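Local coordinates for quinone oxidoreductase (Coxiella burnetii, PDB 3TQH), which binds NADPH and probably uses it to reduce quinones, as a member of the medium-chain dehydrogenase/reductase family, at residues 10-15 / 67-71; 49-54 / 304-308; 73-77 / 131-136; 290-296 / 313-319. All coordinates share one frame. Residues are numbered along the deposited sequence.

Contact 3 is the most deeply buried of the four, with its centre about 9 Å from that of the chain; contact 1, about 20 Å out, lies nearest the periphery, and contacts 2 and 4 fall between, each about 13 Å out. Helix 300-308 ties contact 2 to contact 4, since it connects the two strands paired in 290-296 / 313-319, and Leu306 and Leu307 pack on Leu316. Contacts 1 and 2 touch through Phe15 and Leu71, contacts 3 and 4 through Ser133. Chemistry varies accordingly: backbone pairing in contacts 1 and 4, a salt bridge between helices in contact 2, and a buried carboxylate receiving hydrogen bonds in contact 3.

Contact 1: 10-15 / 67-71; sequences IQFDQF and LPSGL
Phe12, Leu67 and Pro68 bury the most surface in this contact, together about half of it. Strand 6-12, paired with 21-27 in a two-stranded antiparallel sheet, here meets a loop in the GroES-like region of the medium-chain dehydrogenase/reductase, between helix 58-63 and strand 74-82. A single antiparallel bridge sets the register: Phe12 and Ser69 form a hydrogen-bonded pair with CA atoms 5.7 Å apart, Phe12 N giving to Ser69 O at 3.1 Å and Ser69 N to Phe12 O at 3.2 Å. Both residues have extended backbones. The bond between Leu67 and Pro68 is cis, and Pro68 CA lies 3.2 Å from Phe12 O in a CA-H...O contact. Phe12, with chi1 p, turns its ring along the loop, so that CE1 is 3.7 Å from Leu67 CD2 and CE2 is 3.8 Å from Leu71 CG; Gly70 O lies at the ring edge. Leu67 (m, t) points toward 10-15. Its CD1 sits 4.2 Å from the centroid of the Phe15 ring, a CH-pi contact 11° off the normal. Pro68 CB packs 3.7 Å from Gln11 NE2 and 3.5 Å from Asp13 OD1. Beyond the bridge, one water links Ile10 O (2.8 Å) to Leu71 N (3.2 Å). The polar link between the segments is thus made by backbone and water, and the side chains meet mainly by apolar and CH-pi packing.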
# COMPACT_ATOMS: atom_id res chain seq x y z
N ILE A 10 -13.66 1.98 -13.80
CA ILE A 10 -14.44 2.45 -12.66
C ILE A 10 -14.21 3.94 -12.50
O ILE A 10 -13.07 4.40 -12.44
CB ILE A 10 -14.05 1.73 -11.34
CG1 ILE A 10 -14.48 0.25 -11.38
CG2 ILE A 10 -14.69 2.43 -10.13
CD1 ILE A 10 -15.97 0.03 -11.38
N GLN A 11 -15.29 4.71 -12.45
CA GLN A 11 -15.19 6.14 -12.17
C GLN A 11 -16.16 6.52 -11.08
O GLN A 11 -17.05 5.75 -10.74
CB GLN A 11 -15.45 6.96 -13.43
CG GLN A 11 -14.22 7.06 -14.32
CD GLN A 11 -14.48 7.75 -15.65
OE1 GLN A 11 -13.62 7.75 -16.51
NE2 GLN A 11 -15.67 8.33 -15.81
N PHE A 12 -15.96 7.70 -10.51
CA PHE A 12 -16.94 8.30 -9.63
C PHE A 12 -17.13 9.76 -10.04
O PHE A 12 -16.18 10.42 -10.43
CB PHE A 12 -16.54 8.15 -8.15
CG PHE A 12 -15.27 8.86 -7.76
CD1 PHE A 12 -15.31 10.02 -6.98
CD2 PHE A 12 -14.02 8.37 -8.13
CE1 PHE A 12 -14.14 10.68 -6.61
CE2 PHE A 12 -12.85 9.03 -7.76
CZ PHE A 12 -12.91 10.19 -7.00
N ASP A 13 -18.38 10.23 -9.97
CA ASP A 13 -18.74 11.58 -10.38
C ASP A 13 -18.78 12.55 -9.20
O ASP A 13 -18.72 13.76 -9.38
CB ASP A 13 -20.12 11.57 -11.06
CG ASP A 13 -20.13 10.77 -12.34
OD1 ASP A 13 -19.19 9.97 -12.56
OD2 ASP A 13 -21.08 10.93 -13.14
N GLN A 14 -18.88 12.01 -7.99
CA GLN A 14 -18.99 12.82 -6.79
C GLN A 14 -18.35 12.10 -5.63
O GLN A 14 -18.29 10.87 -5.61
CB GLN A 14 -20.47 13.11 -6.47
CG GLN A 14 -21.34 11.84 -6.39
CD GLN A 14 -22.82 12.15 -6.24
OE1 GLN A 14 -23.26 12.71 -5.24
NE2 GLN A 14 -23.60 11.76 -7.24
N PHE A 15 -17.86 12.87 -4.65
CA PHE A 15 -17.33 12.28 -3.43
C PHE A 15 -18.49 11.75 -2.61
O PHE A 15 -19.49 12.43 -2.43
CB PHE A 15 -16.56 13.32 -2.61
CG PHE A 15 -15.38 13.91 -3.33
CD1 PHE A 15 -14.32 13.11 -3.72
CD2 PHE A 15 -15.32 15.27 -3.59
CE1 PHE A 15 -13.22 13.65 -4.38
CE2 PHE A 15 -14.23 15.82 -4.25
CZ PHE A 15 -13.18 15.01 -4.64
N LEU A 67 -13.67 16.06 -11.54
CA LEU A 67 -14.40 14.81 -11.64
C LEU A 67 -15.19 14.76 -12.95
O LEU A 67 -15.50 15.81 -13.52
CB LEU A 67 -15.34 14.63 -10.44
CG LEU A 67 -14.68 14.59 -9.06
CD1 LEU A 67 -15.73 14.40 -7.97
CD2 LEU A 67 -13.61 13.51 -8.97
N PRO A 68 -15.54 13.56 -13.44
CA PRO A 68 -15.29 12.24 -12.85
C PRO A 68 -13.83 11.81 -12.89
O PRO A 68 -13.07 12.23 -13.76
CB PRO A 68 -16.13 11.30 -13.72
CG PRO A 68 -16.25 11.99 -15.00
CD PRO A 68 -16.33 13.44 -14.68
N SER A 69 -13.46 10.96 -11.94
CA SER A 69 -12.10 10.47 -11.81
C SER A 69 -12.09 8.95 -11.72
O SER A 69 -13.02 8.35 -11.19
CB SER A 69 -11.44 11.05 -10.56
OG SER A 69 -10.18 10.46 -10.30
N GLY A 70 -11.03 8.34 -12.25
CA GLY A 70 -10.74 6.94 -11.99
C GLY A 70 -10.20 6.75 -10.58
O GLY A 70 -10.16 7.69 -9.79
N LEU A 71 -9.77 5.53 -10.27
CA LEU A 71 -9.17 5.19 -8.99
C LEU A 71 -8.11 4.11 -9.15
O LEU A 71 -8.15 3.33 -10.10
CB LEU A 71 -10.24 4.69 -8.02
CG LEU A 71 -11.01 5.71 -7.17
CD1 LEU A 71 -11.93 4.97 -6.20
CD2 LEU A 71 -10.07 6.64 -6.41
O HOH W 1 -10.34 4.00 -13.03

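Contact 2: 49-54 / 304-308; sequences DYKTRN and HELLE. With NDP (NADPH dihydro-nicotinamide-adenine-dinucleotide phosphate), chain B; SO4 (sulfate ion), chain C.
Two helices cross steeply here: 49-53, in the GroES-like part of a medium-chain dehydrogenase/reductase fold, and 304-308, in the C-terminal half of helix 300-308 of a beta-alpha-beta unit. The segment axes approach to 10.4 Å at a signed angle of -106°, and the nearest CA atoms are those of Tyr50 and His304, 6.6 Å apart. Tyr50 adopts chi1 p, which lays one ring face under Glu308 CG, 3.5 Å from the ring centroid (CH-pi), while Leu307 CD2 meets the ring edge 3.7 Å from Tyr50 CD2. Arg53 starts with chi1 t, then folds back through chi2 -98° and chi3 m. Its guanidinium can therefore reach two acceptors in its plane: NH2 gives to His304 ND1 at 3.2 Å and to Glu308 OE1 at 2.6 Å, the latter a salt bridge. Glu308, chi1 -100° and chi2 t, also receives a weak bond from Asn54 ND2 to OE2 at 3.4 Å; Asn54 OD1 pairs with Ser56. His304 bonds through NE2 to Tyr108 OH, which Asp49 OD2 shares. The CA-to-CB bond of Lys51 points away from 304-308, and its nearly all-trans chain after chi1 m brings NZ to NADPH, giving to O3D at 2.7 Å and O2D at 2.9 Å.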
# COMPACT_ATOMS: atom_id res chain seq x y z
N ASP A 49 -7.42 4.81 -1.97
CA ASP A 49 -8.54 4.75 -2.92
C ASP A 49 -9.87 5.22 -2.31
O ASP A 49 -10.56 6.04 -2.91
CB ASP A 49 -8.71 3.34 -3.50
CG ASP A 49 -7.45 2.80 -4.16
OD1 ASP A 49 -6.52 3.58 -4.43
OD2 ASP A 49 -7.40 1.57 -4.42
N TYR A 50 -10.23 4.72 -1.12
CA TYR A 50 -11.52 5.09 -0.51
C TYR A 50 -11.51 6.48 0.15
O TYR A 50 -12.54 7.15 0.20
CB TYR A 50 -12.05 4.01 0.46
CG TYR A 50 -11.33 3.83 1.79
CD1 TYR A 50 -11.39 4.80 2.79
CD2 TYR A 50 -10.66 2.65 2.07
CE1 TYR A 50 -10.74 4.61 4.02
CE2 TYR A 50 -10.01 2.45 3.29
CZ TYR A 50 -10.05 3.43 4.25
OH TYR A 50 -9.40 3.21 5.46
N LYS A 51 -10.34 6.90 0.63
CA LYS A 51 -10.16 8.24 1.19
C LYS A 51 -10.27 9.31 0.11
O LYS A 51 -10.68 10.45 0.37
CB LYS A 51 -8.80 8.36 1.89
CG LYS A 51 -8.61 7.42 3.08
CD LYS A 51 -7.15 7.37 3.50
CE LYS A 51 -6.96 6.55 4.77
NZ LYS A 51 -5.58 6.72 5.33
N THR A 52 -9.86 8.96 -1.11
CA THR A 52 -9.99 9.87 -2.25
C THR A 52 -11.47 9.93 -2.63
O THR A 52 -12.05 11.01 -2.73
CB THR A 52 -9.13 9.40 -3.44
OG1 THR A 52 -7.76 9.29 -3.04
CG2 THR A 52 -9.23 10.38 -4.62
N ARG A 53 -12.06 8.75 -2.78
CA ARG A 53 -13.47 8.61 -3.17
C ARG A 53 -14.44 9.26 -2.19
O ARG A 53 -15.42 9.85 -2.62
CB ARG A 53 -13.81 7.12 -3.36
CG ARG A 53 -15.19 6.85 -3.95
CD ARG A 53 -16.21 6.54 -2.87
NE ARG A 53 -15.80 5.34 -2.17
CZ ARG A 53 -15.91 5.11 -0.86
NH1 ARG A 53 -16.45 6.00 -0.04
NH2 ARG A 53 -15.46 3.97 -0.38
N ASN A 54 -14.18 9.17 -0.89
CA ASN A 54 -15.06 9.83 0.08
C ASN A 54 -14.74 11.32 0.29
O ASN A 54 -15.49 12.03 0.95
CB ASN A 54 -15.18 9.06 1.42
CG ASN A 54 -13.89 9.06 2.25
OD1 ASN A 54 -13.12 10.02 2.26
ND2 ASN A 54 -13.67 7.96 2.97
N HIS A 304 -14.94 -1.86 -2.12
CA HIS A 304 -14.68 -0.64 -1.35
C HIS A 304 -15.35 -0.63 0.02
O HIS A 304 -14.78 -0.13 0.99
CB HIS A 304 -15.06 0.60 -2.17
CG HIS A 304 -13.89 1.29 -2.79
ND1 HIS A 304 -13.72 2.66 -2.75
CD2 HIS A 304 -12.81 0.79 -3.44
CE1 HIS A 304 -12.59 2.97 -3.35
NE2 HIS A 304 -12.02 1.86 -3.78
N GLU A 305 -16.55 -1.21 0.11
CA GLU A 305 -17.23 -1.38 1.40
C GLU A 305 -16.40 -2.26 2.34
O GLU A 305 -16.28 -1.96 3.53
CB GLU A 305 -18.62 -2.01 1.22
CG GLU A 305 -19.64 -1.16 0.46
CD GLU A 305 -20.94 -1.91 0.16
OE1 GLU A 305 -21.10 -3.05 0.66
OE2 GLU A 305 -21.80 -1.36 -0.56
N LEU A 306 -15.85 -3.34 1.81
CA LEU A 306 -15.03 -4.26 2.59
C LEU A 306 -13.74 -3.56 3.04
O LEU A 306 -13.39 -3.60 4.21
CB LEU A 306 -14.70 -5.53 1.80
CG LEU A 306 -13.95 -6.64 2.54
CD1 LEU A 306 -14.72 -7.09 3.79
CD2 LEU A 306 -13.69 -7.84 1.61
N LEU A 307 -13.07 -2.92 2.09
CA LEU A 307 -11.83 -2.19 2.37
C LEU A 307 -12.00 -1.10 3.45
O LEU A 307 -11.14 -0.94 4.32
CB LEU A 307 -11.30 -1.55 1.08
CG LEU A 307 -9.87 -0.99 1.11
CD1 LEU A 307 -8.85 -2.12 1.23
CD2 LEU A 307 -9.61 -0.14 -0.15
N GLU A 308 -13.11 -0.36 3.39
CA GLU A 308 -13.39 0.73 4.34
C GLU A 308 -13.69 0.29 5.77
O GLU A 308 -13.68 1.12 6.67
CB GLU A 308 -14.55 1.62 3.86
CG GLU A 308 -14.08 2.90 3.22
CD GLU A 308 -15.19 3.85 2.90
OE1 GLU A 308 -16.06 3.48 2.10
OE2 GLU A 308 -15.18 4.98 3.44
PA NDP B . -5.32 -1.85 5.57
O1A NDP B . -6.72 -1.47 5.31
O2A NDP B . -4.88 -2.94 4.69
O5B NDP B . -5.15 -2.31 7.10
C5B NDP B . -6.16 -3.10 7.70
C4B NDP B . -5.66 -3.66 9.02
O4B NDP B . -5.72 -2.65 10.01
C3B NDP B . -6.49 -4.82 9.55
O3B NDP B . -5.76 -6.02 9.42
C2B NDP B . -6.77 -4.48 11.01
O2B NDP B . -6.43 -5.52 11.90
C1B NDP B . -5.88 -3.27 11.26
N9A NDP B . -6.42 -2.29 12.21
C8A NDP B . -7.56 -1.54 12.07
N7A NDP B . -7.70 -0.74 13.15
C5A NDP B . -6.66 -0.97 13.98
C6A NDP B . -6.33 -0.43 15.21
N6A NDP B . -7.11 0.49 15.76
N1A NDP B . -5.19 -0.86 15.86
C2A NDP B . -4.39 -1.83 15.27
N3A NDP B . -4.72 -2.36 14.04
C4A NDP B . -5.84 -1.94 13.40
O3 NDP B . -4.35 -0.56 5.44
PN NDP B . -2.88 -0.53 4.79
O1N NDP B . -2.99 -0.63 3.32
O2N NDP B . -1.94 -1.42 5.50
O5D NDP B . -2.48 0.99 5.14
C5D NDP B . -2.52 1.48 6.47
C4D NDP B . -2.50 3.01 6.45
O4D NDP B . -1.31 3.48 5.85
C3D NDP B . -3.67 3.57 5.66
O3D NDP B . -4.26 4.63 6.37
C2D NDP B . -3.05 4.04 4.36
O2D NDP B . -3.75 5.12 3.77
C1D NDP B . -1.63 4.39 4.80
N1N NDP B . -0.60 4.32 3.74
C2N NDP B . 0.23 5.40 3.58
C3N NDP B . 1.19 5.46 2.58
C7N NDP B . 2.10 6.65 2.42
O7N NDP B . 3.04 6.65 1.37
N7N NDP B . 1.98 7.68 3.26
C4N NDP B . 1.31 4.29 1.64
C5N NDP B . 0.38 3.14 1.87
C6N NDP B . -0.53 3.21 2.92
P2B NDP B . -7.57 -6.37 12.66
O1X NDP B . -6.92 -7.58 13.29
O2X NDP B . -8.62 -6.83 11.68
O3X NDP B . -8.23 -5.56 13.75
S SO4 C . -2.50 8.23 2.83
O1 SO4 C . -2.06 7.11 2.00
O2 SO4 C . -1.81 8.21 4.12
O3 SO4 C . -2.21 9.49 2.15
O4 SO4 C . -3.93 8.15 3.05

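Contact 3: 73-77 / 131-136; sequences YDFSG and AASLPT
This is a buried strand-on-helix contact, in which the beginning of strand 74-82 lies against the junction between helices 128-133 and 135-147. The closest CA pair is Phe75 with Ala132, 4.5 Å apart, and all seven touching residues are buried. Along the strand the CA-to-CB bonds alternate: those of Asp74 and Ser76 point toward 131-136, that of Phe75 away. Such an approach is possible because the helix presents small residues. Ser76 CB is 3.5 Å from Ala132 CB, and Ser76 OG is 3.2 Å from Ala131 CB; with chi1 t, this hydroxyl is hydrogen-bonded to Phe128 O. Strand 74-82 pairs with strands 36-44 and 94-98 in the mixed sheet of the GroES-like region of a medium-chain dehydrogenase/reductase, and helix 135-147 leads on to the first strand, 155-158, of the Rossmann sheet. At this passage Asp74, chi1 m and chi2 near 0°, supplies the main polar link. Thr136 OG1, held by chi1 m, gives to Asp74 OD1 at 2.5 Å, and Thr136 N makes weak bonds of 3.3 Å to both Asp74 OD1 and Asp74 OD2. A water donates to Asp74 OD2 at 2.7 Å and to Ser133 O at 2.9 Å, while Pro135 CB lies 3.8 Å from Asp74 OD1. Thr136 also touches the bound NADPH and has a weak hydrogen bond with Lys268, whose backbone nitrogen binds that cofactor.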
# COMPACT_ATOMS: atom_id res chain seq x y z
N TYR A 73 -3.77 2.96 -8.03
CA TYR A 73 -2.40 3.27 -8.45
C TYR A 73 -1.58 2.03 -8.82
O TYR A 73 -0.66 2.12 -9.62
CB TYR A 73 -1.67 4.02 -7.33
CG TYR A 73 -2.25 5.36 -6.94
CD1 TYR A 73 -2.34 6.41 -7.85
CD2 TYR A 73 -2.69 5.59 -5.64
CE1 TYR A 73 -2.87 7.65 -7.48
CE2 TYR A 73 -3.21 6.82 -5.26
CZ TYR A 73 -3.30 7.84 -6.17
OH TYR A 73 -3.82 9.06 -5.77
N ASP A 74 -1.91 0.88 -8.22
CA ASP A 74 -1.14 -0.35 -8.38
C ASP A 74 -1.67 -1.14 -9.56
O ASP A 74 -2.89 -1.33 -9.68
CB ASP A 74 -1.28 -1.25 -7.15
CG ASP A 74 -0.49 -0.76 -5.95
OD1 ASP A 74 0.24 0.25 -6.05
OD2 ASP A 74 -0.60 -1.42 -4.88
N PHE A 75 -0.78 -1.62 -10.43
CA PHE A 75 -1.22 -2.39 -11.58
C PHE A 75 -0.20 -3.41 -12.06
O PHE A 75 0.98 -3.35 -11.75
CB PHE A 75 -1.56 -1.46 -12.75
CG PHE A 75 -0.37 -1.03 -13.55
CD1 PHE A 75 0.33 0.12 -13.20
CD2 PHE A 75 0.08 -1.79 -14.62
CE1 PHE A 75 1.44 0.51 -13.93
CE2 PHE A 75 1.19 -1.41 -15.34
CZ PHE A 75 1.87 -0.26 -15.00
N SER A 76 -0.70 -4.32 -12.88
CA SER A 76 0.06 -5.40 -13.46
C SER A 76 -0.53 -5.62 -14.85
O SER A 76 -1.75 -5.55 -15.01
CB SER A 76 -0.11 -6.63 -12.58
OG SER A 76 0.79 -7.65 -12.94
N GLY A 77 0.30 -5.86 -15.85
CA GLY A 77 -0.20 -6.03 -17.22
C GLY A 77 0.83 -6.11 -18.35
O GLY A 77 2.02 -6.32 -18.11
N ALA A 131 1.75 -9.52 -8.66
CA ALA A 131 2.50 -8.35 -9.11
C ALA A 131 1.75 -7.03 -8.86
O ALA A 131 2.38 -6.03 -8.55
CB ALA A 131 2.86 -8.48 -10.58
N ALA A 132 0.43 -7.04 -9.00
CA ALA A 132 -0.38 -5.83 -8.81
C ALA A 132 -0.62 -5.54 -7.34
O ALA A 132 -0.92 -4.41 -6.97
CB ALA A 132 -1.71 -5.95 -9.55
N SER A 133 -0.50 -6.55 -6.49
CA SER A 133 -0.75 -6.41 -5.06
C SER A 133 0.47 -5.90 -4.29
O SER A 133 0.34 -5.48 -3.14
CB SER A 133 -1.20 -7.75 -4.48
OG SER A 133 -2.46 -8.13 -5.01
N LEU A 134 1.63 -5.90 -4.94
CA LEU A 134 2.90 -5.65 -4.26
C LEU A 134 3.37 -4.18 -4.17
O LEU A 134 3.83 -3.77 -3.11
CB LEU A 134 3.99 -6.50 -4.92
CG LEU A 134 5.34 -6.61 -4.21
CD1 LEU A 134 5.21 -7.20 -2.81
CD2 LEU A 134 6.30 -7.43 -5.06
N PRO A 135 3.27 -3.40 -5.27
CA PRO A 135 3.99 -2.12 -5.31
C PRO A 135 3.76 -1.14 -4.14
O PRO A 135 4.71 -0.80 -3.45
CB PRO A 135 3.53 -1.51 -6.64
CG PRO A 135 3.25 -2.68 -7.48
CD PRO A 135 2.63 -3.68 -6.56
N THR A 136 2.52 -0.71 -3.92
CA THR A 136 2.27 0.27 -2.85
C THR A 136 2.57 -0.32 -1.47
O THR A 136 3.37 0.24 -0.72
CB THR A 136 0.83 0.84 -2.89
OG1 THR A 136 0.69 1.71 -4.03
CG2 THR A 136 0.53 1.65 -1.62
O HOH W 2 -0.22 -2.66 -2.54

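Contact 4: 290-296 / 313-319; sequences EISRIFQ and RGKLVFK
Six hydrogen bonds join these segments, the shortest all 2.8 Å: Lys315 N to Glu290 O, Phe295 N to Val317 O, Lys319 N to Phe295 O, and Ser292 OG to Arg313 O. Ser292 N to Lys315 O (3.0 Å) and Val317 N to Arg293 O (3.2 Å) complete the set. The strand axes run 4.6 Å apart at closest approach, 23° from parallel. Bridges pair Ile291 with Lys315, Arg293 with Leu316, Ile294 with Val317 and Phe295 with Phe318. A beta bulge shifts the register by one after Ile291; at Ser292 the backbone bends (phi/psi -82/-31) and chi1 p directs the hydroxyl to Arg313 O. Gly314 has phi +64°, and an ideal CB there would lie 2.3 Å from Glu290 O. On one face, Ile291 CG2 and Ile294 CG1 pack 3.5 and 4.1 Å from Val317 CG1, beside Leu129 and Ser133. On the other, Phe295 CB meets Phe318 CD1 at 3.6 Å, and Phe295 CE2 meets Leu316 CD2 at 4.0 Å, the face covered by helix 300-308. Lys315 NZ leads away to Leu45 O, and strand 315-319 continues the sheet by pairing with 36-44. Parallel neighbouring strands joined through helix 300-308 are the signature of a beta-alpha-beta crossover, here placed beside the NADPH site.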
# COMPACT_ATOMS: atom_id res chain seq x y z
N GLU A 290 -0.32 -11.95 0.89
CA GLU A 290 -1.63 -12.49 1.21
C GLU A 290 -2.69 -11.75 0.43
O GLU A 290 -2.96 -10.58 0.69
CB GLU A 290 -1.88 -12.36 2.72
CG GLU A 290 -3.28 -12.77 3.18
CD GLU A 290 -3.57 -14.24 2.94
OE1 GLU A 290 -2.62 -15.05 2.89
OE2 GLU A 290 -4.77 -14.58 2.81
N ILE A 291 -3.29 -12.43 -0.54
CA ILE A 291 -4.44 -11.92 -1.25
C ILE A 291 -5.68 -12.59 -0.66
O ILE A 291 -5.94 -13.77 -0.91
CB ILE A 291 -4.32 -12.21 -2.76
CG1 ILE A 291 -3.06 -11.53 -3.32
CG2 ILE A 291 -5.56 -11.72 -3.50
CD1 ILE A 291 -2.65 -12.03 -4.69
N SER A 292 -6.44 -11.85 0.14
CA SER A 292 -7.58 -12.43 0.85
C SER A 292 -8.84 -12.53 -0.03
O SER A 292 -9.65 -13.44 0.15
CB SER A 292 -7.87 -11.67 2.15
OG SER A 292 -8.15 -10.30 1.91
N ARG A 293 -9.02 -11.60 -0.97
CA ARG A 293 -10.11 -11.74 -1.92
C ARG A 293 -9.80 -11.12 -3.29
O ARG A 293 -9.15 -10.09 -3.40
CB ARG A 293 -11.41 -11.18 -1.36
CG ARG A 293 -12.55 -11.33 -2.34
CD ARG A 293 -13.94 -11.31 -1.76
NE ARG A 293 -14.88 -11.21 -2.88
CZ ARG A 293 -15.24 -12.21 -3.67
NH1 ARG A 293 -14.81 -13.46 -3.46
NH2 ARG A 293 -16.08 -11.98 -4.67
N ILE A 294 -10.30 -11.79 -4.33
CA ILE A 294 -10.14 -11.38 -5.72
C ILE A 294 -11.49 -10.93 -6.25
O ILE A 294 -12.46 -11.69 -6.20
CB ILE A 294 -9.66 -12.57 -6.59
CG1 ILE A 294 -8.37 -13.17 -6.02
CG2 ILE A 294 -9.46 -12.11 -8.04
CD1 ILE A 294 -7.93 -14.46 -6.70
N PHE A 295 -11.54 -9.70 -6.78
CA PHE A 295 -12.79 -9.11 -7.29
C PHE A 295 -12.74 -8.87 -8.80
O PHE A 295 -11.66 -8.66 -9.37
CB PHE A 295 -13.04 -7.75 -6.64
CG PHE A 295 -13.39 -7.81 -5.19
CD1 PHE A 295 -14.71 -7.97 -4.79
CD2 PHE A 295 -12.42 -7.68 -4.22
CE1 PHE A 295 -15.05 -8.02 -3.45
CE2 PHE A 295 -12.75 -7.72 -2.87
CZ PHE A 295 -14.07 -7.90 -2.49
N GLN A 296 -13.91 -8.85 -9.44
CA GLN A 296 -14.03 -8.21 -10.76
C GLN A 296 -14.27 -6.70 -10.56
O GLN A 296 -14.75 -6.28 -9.51
CB GLN A 296 -15.20 -8.80 -11.55
CG GLN A 296 -15.20 -10.31 -11.66
CD GLN A 296 -16.34 -10.79 -12.54
OE1 GLN A 296 -16.41 -10.42 -13.71
NE2 GLN A 296 -17.23 -11.60 -11.98
N ARG A 313 -7.58 -8.39 5.90
CA ARG A 313 -6.33 -9.11 6.11
C ARG A 313 -5.63 -9.15 4.76
O ARG A 313 -6.24 -9.54 3.77
CB ARG A 313 -6.60 -10.53 6.62
CG ARG A 313 -5.35 -11.33 6.91
CD ARG A 313 -5.61 -12.83 6.95
NE ARG A 313 -6.30 -13.24 8.16
CZ ARG A 313 -6.31 -14.48 8.65
NH1 ARG A 313 -5.67 -15.46 8.02
NH2 ARG A 313 -6.96 -14.74 9.78
N GLY A 314 -4.37 -8.73 4.72
CA GLY A 314 -3.61 -8.70 3.47
C GLY A 314 -4.17 -7.75 2.42
O GLY A 314 -4.47 -6.59 2.72
N LYS A 315 -4.32 -8.24 1.19
CA LYS A 315 -4.65 -7.40 0.05
C LYS A 315 -5.93 -7.84 -0.65
O LYS A 315 -6.22 -9.03 -0.75
CB LYS A 315 -3.52 -7.43 -0.98
CG LYS A 315 -2.22 -6.75 -0.55
CD LYS A 315 -2.36 -5.25 -0.33
CE LYS A 315 -2.73 -4.49 -1.61
NZ LYS A 315 -2.71 -3.01 -1.39
N LEU A 316 -6.70 -6.85 -1.10
CA LEU A 316 -7.80 -7.07 -2.04
C LEU A 316 -7.26 -6.71 -3.41
O LEU A 316 -6.45 -5.79 -3.55
CB LEU A 316 -9.00 -6.19 -1.70
CG LEU A 316 -9.59 -6.26 -0.29
CD1 LEU A 316 -10.76 -5.29 -0.17
CD2 LEU A 316 -10.00 -7.68 0.07
N VAL A 317 -7.71 -7.44 -4.43
CA VAL A 317 -7.23 -7.19 -5.79
C VAL A 317 -8.31 -7.40 -6.84
O VAL A 317 -9.17 -8.28 -6.72
CB VAL A 317 -5.99 -8.08 -6.11
CG1 VAL A 317 -6.37 -9.55 -6.11
CG2 VAL A 317 -5.36 -7.67 -7.44
N PHE A 318 -8.28 -6.55 -7.87
CA PHE A 318 -9.12 -6.73 -9.04
C PHE A 318 -8.39 -7.60 -10.05
O PHE A 318 -7.24 -7.33 -10.40
CB PHE A 318 -9.46 -5.38 -9.70
CG PHE A 318 -10.43 -4.54 -8.93
CD1 PHE A 318 -11.71 -5.01 -8.65
CD2 PHE A 318 -10.09 -3.25 -8.53
CE1 PHE A 318 -12.62 -4.23 -7.95
CE2 PHE A 318 -10.99 -2.46 -7.82
CZ PHE A 318 -12.26 -2.95 -7.53
N LYS A 319 -9.05 -8.65 -10.51
CA LYS A 319 -8.60 -9.40 -11.66
C LYS A 319 -9.30 -8.80 -12.87
O LYS A 319 -10.51 -8.95 -13.03
CB LYS A 319 -8.94 -10.89 -11.52
CG LYS A 319 -8.74 -11.71 -12.78
CD LYS A 319 -9.13 -13.17 -12.57
CE LYS A 319 -7.96 -14.11 -12.74
NZ LYS A 319 -7.39 -14.03 -14.13